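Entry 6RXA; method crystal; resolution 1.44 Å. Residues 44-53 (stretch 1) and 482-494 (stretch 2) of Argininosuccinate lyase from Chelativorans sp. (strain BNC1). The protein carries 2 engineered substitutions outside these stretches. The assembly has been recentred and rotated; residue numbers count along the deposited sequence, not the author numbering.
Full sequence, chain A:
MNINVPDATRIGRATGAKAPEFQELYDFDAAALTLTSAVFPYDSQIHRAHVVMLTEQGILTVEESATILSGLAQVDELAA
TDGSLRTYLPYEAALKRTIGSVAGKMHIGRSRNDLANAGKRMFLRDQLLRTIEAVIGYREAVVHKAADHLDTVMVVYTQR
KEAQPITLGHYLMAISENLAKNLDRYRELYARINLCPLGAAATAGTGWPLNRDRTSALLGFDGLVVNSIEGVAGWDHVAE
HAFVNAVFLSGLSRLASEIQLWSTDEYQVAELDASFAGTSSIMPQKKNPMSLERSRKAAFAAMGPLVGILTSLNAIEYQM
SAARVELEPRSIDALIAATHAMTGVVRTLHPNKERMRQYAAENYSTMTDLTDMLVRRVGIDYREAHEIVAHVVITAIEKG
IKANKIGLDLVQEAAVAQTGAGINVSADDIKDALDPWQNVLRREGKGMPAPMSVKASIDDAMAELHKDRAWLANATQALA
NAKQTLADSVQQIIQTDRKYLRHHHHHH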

# COMPACT_ATOMS: atom_id res chain seq x y z
N SER A 44 -26.37 14.25 15.42
CA SER A 44 -27.59 14.87 15.93
C SER A 44 -28.50 13.83 16.59
O SER A 44 -29.15 14.13 17.60
CB SER A 44 -28.32 15.60 14.81
OG SER A 44 -27.68 16.83 14.51
N GLN A 45 -28.57 12.63 16.02
CA GLN A 45 -29.31 11.55 16.66
C GLN A 45 -28.67 11.16 17.99
O GLN A 45 -29.37 10.90 18.97
CB GLN A 45 -29.38 10.35 15.73
CG GLN A 45 -30.28 10.57 14.53
CD GLN A 45 -31.73 10.82 14.93
OE1 GLN A 45 -32.42 9.92 15.41
NE2 GLN A 45 -32.19 12.06 14.74
N ILE A 46 -27.33 11.14 18.04
CA ILE A 46 -26.64 10.82 19.28
C ILE A 46 -26.97 11.84 20.37
O ILE A 46 -27.18 11.47 21.53
CB ILE A 46 -25.13 10.68 19.03
CG1 ILE A 46 -24.86 9.44 18.17
CG2 ILE A 46 -24.36 10.68 20.34
CD1 ILE A 46 -23.46 9.40 17.58
N HIS A 47 -27.01 13.12 20.02
CA HIS A 47 -27.36 14.12 21.03
C HIS A 47 -28.72 13.81 21.64
O HIS A 47 -28.91 13.91 22.85
CB HIS A 47 -27.40 15.53 20.43
CG HIS A 47 -26.12 15.96 19.80
ND1 HIS A 47 -24.89 15.56 20.26
CD2 HIS A 47 -25.88 16.76 18.73
CE1 HIS A 47 -23.94 16.10 19.51
NE2 HIS A 47 -24.52 16.82 18.57
N ARG A 48 -29.68 13.45 20.80
CA ARG A 48 -31.02 13.14 21.29
C ARG A 48 -31.00 11.91 22.17
O ARG A 48 -31.60 11.90 23.26
CB ARG A 48 -31.97 12.97 20.10
CG ARG A 48 -32.26 14.27 19.37
CD ARG A 48 -33.13 14.05 18.15
NE ARG A 48 -33.56 15.33 17.58
CZ ARG A 48 -32.79 16.11 16.83
NH1 ARG A 48 -31.55 15.76 16.55
NH2 ARG A 48 -33.27 17.25 16.35
N ALA A 49 -30.33 10.84 21.73
CA ALA A 49 -30.30 9.62 22.53
C ALA A 49 -29.58 9.83 23.85
O ALA A 49 -30.03 9.33 24.90
CB ALA A 49 -29.62 8.49 21.74
N HIS A 50 -28.47 10.55 23.84
CA HIS A 50 -27.74 10.82 25.07
C HIS A 50 -28.61 11.60 26.04
O HIS A 50 -28.70 11.26 27.23
CB HIS A 50 -26.45 11.57 24.75
CG HIS A 50 -25.60 11.83 25.94
ND1 HIS A 50 -24.88 10.84 26.56
CD2 HIS A 50 -25.36 12.97 26.63
CE1 HIS A 50 -24.22 11.36 27.59
NE2 HIS A 50 -24.50 12.65 27.65
N VAL A 51 -29.29 12.64 25.55
CA VAL A 51 -30.15 13.47 26.39
C VAL A 51 -31.32 12.67 26.95
O VAL A 51 -31.66 12.81 28.13
CB VAL A 51 -30.60 14.71 25.60
CG1 VAL A 51 -31.76 15.39 26.27
CG2 VAL A 51 -29.43 15.68 25.43
N VAL A 52 -31.96 11.84 26.12
CA VAL A 52 -33.04 10.98 26.61
C VAL A 52 -32.53 10.06 27.72
O VAL A 52 -33.17 9.93 28.78
CB VAL A 52 -33.66 10.19 25.45
CG1 VAL A 52 -34.59 9.11 25.97
CG2 VAL A 52 -34.39 11.12 24.51
N MET A 53 -31.37 9.45 27.52
CA MET A 53 -30.79 8.59 28.56
C MET A 53 -30.51 9.38 29.83
O MET A 53 -30.79 8.90 30.93
CB MET A 53 -29.53 7.91 28.03
CG MET A 53 -28.83 7.01 29.04
SD MET A 53 -27.66 7.91 30.08
CE MET A 53 -26.46 8.45 28.86
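Stretch 2 482-494: AKQTLADSVQQII

Residues 482-494 form a continuous stretch of α-helix, part of a longer one, with phi near -60° and psi near -40° throughout and an unbroken ladder of backbone hydrogen bonds from Leu-486 N to Ala-482 O (2.9 Å) through Ile-494 N to Val-490 O (3.0 Å). This helix crosses helix 44-53 at 59°, the N-to-C directions closer to parallel than antiparallel, with the axes 10.2 Å apart at closest approach. The CA atoms of Ala-49 and Leu-486 lie 6.7 Å apart, and those of Val-52 and Val-490 7.1 Å. Two interlocking knobs, Leu-486 and Val-52, centre the contact, which buries 378 Å² in all, and account for 158 Å² of it.

Leu-486 (chi1 t, chi2 p), the residue with the largest covered area, points toward helix 44-53 and fits among Gln-45, Arg-48, Ala-49 and Val-52. Leu-486 CD1 lies 3.8 Å from Ala-49 CA, against the backbone of helix 44-53, while Leu-486 CD2 packs 4.1 Å from Ala-49 CB and 3.6 Å from Gln-45 OE1.

Val-52 (chi1 t) returns the arrangement, seated among Leu-486, Ser-489, Val-490 and Ile-493. Its CG2 stands 4.1 Å from Leu-486 CD1, from Val-490 CG2 and from Ile-493 CD1, and Val-52 CG1 is 4.2 Å from Ser-489 CB. Val-490 CG2 also meets Arg-48 CB at 4.1 Å, so the aliphatic base of the arginine extends the apolar surface.

Gln-45 closes the N-terminal side of this patch. No direct hydrogen bond joins the helices; instead water 1 donates to Gln-45 OE1 (2.7 Å from the water O) and to Lys-483 O (2.9 Å from the water O), bridging the two. The extended Lys-483 side chain (all chi t) passes alongside, its CG 4.0 Å from Gln-45 OE1, in van der Waals contact.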

# COMPACT_ATOMS: atom_id res chain seq x y z
N ALA A 482 -35.56 1.32 16.07
CA ALA A 482 -34.89 2.11 17.09
C ALA A 482 -35.04 3.60 16.81
O ALA A 482 -35.29 4.39 17.72
CB ALA A 482 -33.41 1.74 17.17
N LYS A 483 -34.89 4.00 15.55
CA LYS A 483 -35.01 5.41 15.21
C LYS A 483 -36.40 5.93 15.53
O LYS A 483 -36.56 7.06 16.01
CB LYS A 483 -34.61 5.65 13.76
CG LYS A 483 -34.46 7.12 13.41
CD LYS A 483 -33.87 7.31 12.02
CE LYS A 483 -33.65 8.79 11.73
NZ LYS A 483 -33.11 9.04 10.37
N GLN A 484 -37.44 5.10 15.32
CA GLN A 484 -38.80 5.53 15.65
C GLN A 484 -39.00 5.61 17.16
O GLN A 484 -39.66 6.53 17.65
CB GLN A 484 -39.82 4.59 15.01
CG GLN A 484 -41.24 5.15 15.02
CD GLN A 484 -41.35 6.45 14.24
OE1 GLN A 484 -41.10 6.50 13.04
NE2 GLN A 484 -41.71 7.52 14.94
N THR A 485 -38.45 4.65 17.92
CA THR A 485 -38.54 4.70 19.37
C THR A 485 -37.91 5.99 19.90
O THR A 485 -38.48 6.65 20.78
CB THR A 485 -37.84 3.48 19.99
OG1 THR A 485 -38.56 2.29 19.68
CG2 THR A 485 -37.75 3.62 21.51
N LEU A 486 -36.74 6.35 19.38
CA LEU A 486 -36.08 7.59 19.80
C LEU A 486 -36.93 8.80 19.45
O LEU A 486 -37.13 9.70 20.27
CB LEU A 486 -34.71 7.68 19.14
CG LEU A 486 -33.86 8.91 19.47
CD1 LEU A 486 -33.74 9.09 20.97
CD2 LEU A 486 -32.50 8.79 18.80
N ALA A 487 -37.46 8.85 18.22
CA ALA A 487 -38.28 9.98 17.81
C ALA A 487 -39.51 10.11 18.70
O ALA A 487 -39.86 11.22 19.14
CB ALA A 487 -38.66 9.84 16.34
N ASP A 488 -40.16 8.99 19.03
CA ASP A 488 -41.30 9.01 19.93
C ASP A 488 -40.92 9.52 21.31
O ASP A 488 -41.68 10.28 21.93
CB ASP A 488 -41.89 7.60 20.08
CG ASP A 488 -42.60 7.12 18.83
OD1 ASP A 488 -42.74 7.92 17.87
OD2 ASP A 488 -43.01 5.95 18.82
N SER A 489 -39.77 9.08 21.82
CA SER A 489 -39.33 9.49 23.15
C SER A 489 -39.08 10.99 23.19
O SER A 489 -39.46 11.67 24.16
CB SER A 489 -38.05 8.75 23.53
OG SER A 489 -38.28 7.36 23.72
N VAL A 490 -38.45 11.53 22.15
CA VAL A 490 -38.18 12.96 22.09
C VAL A 490 -39.49 13.74 22.10
O VAL A 490 -39.63 14.74 22.82
CB VAL A 490 -37.32 13.27 20.85
CG1 VAL A 490 -37.23 14.76 20.61
CG2 VAL A 490 -35.95 12.68 21.01
N GLN A 491 -40.47 13.31 21.31
CA GLN A 491 -41.73 14.05 21.27
C GLN A 491 -42.47 13.94 22.60
O GLN A 491 -43.06 14.92 23.06
CB GLN A 491 -42.58 13.60 20.09
CG GLN A 491 -42.09 14.13 18.74
CD GLN A 491 -41.65 15.59 18.77
OE1 GLN A 491 -40.50 15.93 18.43
NE2 GLN A 491 -42.56 16.48 19.20
N GLN A 492 -42.44 12.76 23.24
CA GLN A 492 -43.05 12.61 24.56
C GLN A 492 -42.51 13.66 25.53
O GLN A 492 -43.28 14.33 26.23
CB GLN A 492 -42.78 11.20 25.11
CG GLN A 492 -43.65 10.14 24.50
CD GLN A 492 -43.11 8.73 24.68
OE1 GLN A 492 -42.07 8.50 25.33
NE2 GLN A 492 -43.81 7.77 24.08
N ILE A 493 -41.19 13.82 25.58
CA ILE A 493 -40.58 14.75 26.51
C ILE A 493 -40.96 16.18 26.17
O ILE A 493 -41.36 16.96 27.04
CB ILE A 493 -39.05 14.56 26.51
CG1 ILE A 493 -38.69 13.24 27.20
CG2 ILE A 493 -38.37 15.72 27.21
CD1 ILE A 493 -37.30 12.71 26.87
N ILE A 494 -40.85 16.56 24.89
CA ILE A 494 -41.14 17.94 24.50
C ILE A 494 -42.59 18.28 24.78
O ILE A 494 -42.92 19.35 25.31
CB ILE A 494 -40.76 18.18 23.03
CG1 ILE A 494 -39.25 18.13 22.84
CG2 ILE A 494 -41.32 19.53 22.56
CD1 ILE A 494 -38.80 18.14 21.38
O HOH W 1 -35.11 9.51 15.68